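Local coordinates for predicted metal-dependent phosphohydrolase (Magnetospirillum magnetotacticum MS-1, PDB 3KH1), which is a predicted metal-dependent phosphohydrolase of the HD-domain family, possibly acting as a 5'-deoxynucleotidase on deoxynucleoside monophosphates, at residues L140-L143 / Q144-L147. Residues are numbered along the deposited sequence; the frame is centred on the assembly and turned at random.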
loop_
_atom_site.group_PDB
_atom_site.type_symbol
_atom_site.label_atom_id
_atom_site.label_comp_id
_atom_site.label_asym_id
_atom_site.label_seq_id
_atom_site.Cartn_x
_atom_site.Cartn_y
_atom_site.Cartn_z
ATOM N N LEU A 140 -7.096 -1.036 13.134
ATOM C CA LEU A 140 -7.104 -0.127 12.008
ATOM C C LEU A 140 -7.822 -0.733 10.834
ATOM O O LEU A 140 -8.609 -0.099 10.121
ATOM C CB LEU A 140 -5.705 0.228 11.590
ATOM C CG LEU A 140 -4.896 0.982 12.620
ATOM C CD1 LEU A 140 -3.410 0.959 12.225
ATOM C CD2 LEU A 140 -5.418 2.402 12.729
ATOM N N ASP A 141 -7.589 -2.008 10.604
ATOM C CA ASP A 141 -8.224 -2.736 9.522
ATOM C C ASP A 141 -9.737 -2.826 9.683
ATOM O O ASP A 141 -10.482 -2.821 8.696
ATOM C CB ASP A 141 -7.664 -4.133 9.396
ATOM C CG ASP A 141 -8.129 -4.799 8.156
ATOM O OD1 ASP A 141 -7.772 -4.296 7.070
ATOM O OD2 ASP A 141 -8.790 -5.820 8.288
ATOM N N ARG A 142 -10.199 -2.903 10.932
ATOM C CA ARG A 142 -11.628 -2.968 11.206
ATOM C C ARG A 142 -12.269 -1.588 11.197
ATOM O O ARG A 142 -13.468 -1.432 10.922
ATOM C CB ARG A 142 -11.863 -3.638 12.559
ATOM C CG ARG A 142 -11.507 -5.118 12.588
ATOM C CD ARG A 142 -12.664 -5.987 12.294
ATOM N NE ARG A 142 -13.425 -5.713 11.077
ATOM C CZ ARG A 142 -13.142 -6.154 9.837
ATOM N NH1 ARG A 142 -12.107 -6.973 9.596
ATOM N NH2 ARG A 142 -13.957 -5.841 8.823
ATOM N N LEU A 143 -11.497 -0.538 11.501
ATOM C CA LEU A 143 -12.046 0.833 11.502
ATOM C C LEU A 143 -12.327 1.324 10.107
ATOM O O LEU A 143 -13.343 1.978 9.843
ATOM C CB LEU A 143 -11.022 1.742 12.151
ATOM C CG LEU A 143 -11.329 3.245 12.184
ATOM C CD1 LEU A 143 -12.658 3.549 12.918
ATOM C CD2 LEU A 143 -10.186 4.054 12.823
ATOM N N GLN A 144 -11.395 1.057 9.202
ATOM C CA GLN A 144 -11.499 1.643 7.875
ATOM C C GLN A 144 -12.815 1.328 7.123
ATOM O O GLN A 144 -13.405 2.248 6.512
ATOM C CB GLN A 144 -10.247 1.354 7.051
ATOM C CG GLN A 144 -10.183 1.982 5.646
ATOM C CD GLN A 144 -10.658 1.076 4.550
ATOM O OE1 GLN A 144 -11.277 0.019 4.783
ATOM N NE2 GLN A 144 -10.280 1.443 3.303
ATOM N N PRO A 145 -13.308 0.083 7.160
ATOM C CA PRO A 145 -14.561 -0.177 6.465
ATOM C C PRO A 145 -15.740 0.579 7.071
ATOM O O PRO A 145 -16.713 0.856 6.376
ATOM C CB PRO A 145 -14.741 -1.697 6.529
ATOM C CG PRO A 145 -13.422 -2.178 6.877
ATOM C CD PRO A 145 -12.636 -1.164 7.564
ATOM N N LEU A 146 -15.698 0.829 8.369
ATOM C CA LEU A 146 -16.728 1.652 9.026
ATOM C C LEU A 146 -16.728 3.069 8.481
ATOM O O LEU A 146 -17.781 3.649 8.155
ATOM C CB LEU A 146 -16.568 1.649 10.539
ATOM C CG LEU A 146 -16.564 0.287 11.216
ATOM C CD1 LEU A 146 -16.366 0.459 12.748
ATOM C CD2 LEU A 146 -17.783 -0.544 10.907
ATOM N N LEU A 147 -15.523 3.621 8.345
ATOM C CA LEU A 147 -15.366 4.928 7.709
ATOM C C LEU A 147 -15.982 4.945 6.336
ATOM O O LEU A 147 -16.704 5.891 5.966
ATOM C CB LEU A 147 -13.890 5.320 7.627
ATOM C CG LEU A 147 -13.086 5.467 8.932
ATOM C CD1 LEU A 147 -11.627 5.815 8.648
ATOM C CD2 LEU A 147 -13.651 6.511 9.832
#
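The carbonyl oxygen of Leu140 receives two backbone N-H groups: a weak bond from Leu143 N and a straighter one from Gln144 N, 3.2 Å from Leu140 O. The next residue, Pro145, puts a proline kink, a classic interruption of an alpha-helix, in helix 132-151 of the mainly helical HD domain. Pro145 has no N-H to offer the preceding turn, and its ring instead meets Asp141 O with CD at 2.9 Å, a short approach between carbon and oxygen. Arg142 O is also near Pro145 CD, and Leu146 CG lies 3.6 Å from that oxygen, roughly at right angles to the ring's approach. The regular i-to-i-4 pattern is regained at Leu147, whose N reaches Leu143 O at 3.1 Å with an N-H...O angle of 164°, nearly in line with the carbonyl.

Leu143 swings CG anti to its own nitrogen (chi1 176°), which leaves it 4.3 Å from Leu147 CG on a face covered by helix 179-195 and by Met14 and Val17 of the second subunit. Leu146 packs instead toward helix 164-177. On another side, Gln144 bends at chi2 (-95°), and its NE2 donates to both Glu39 and His47, while Asp141 OD1 is hydrogen-bonded to His44; the helix is thereby tied through polar ends to helix 41-54 and the strand before it. A calcium ion lies about 4 Å from the Pro145 side chain. The bent chain of Arg142 crosses the proline ring at about a right angle, bringing its guanidinium obliquely to the pyrrolidine, where NH2 stands 4.2 Å from Pro145 CG.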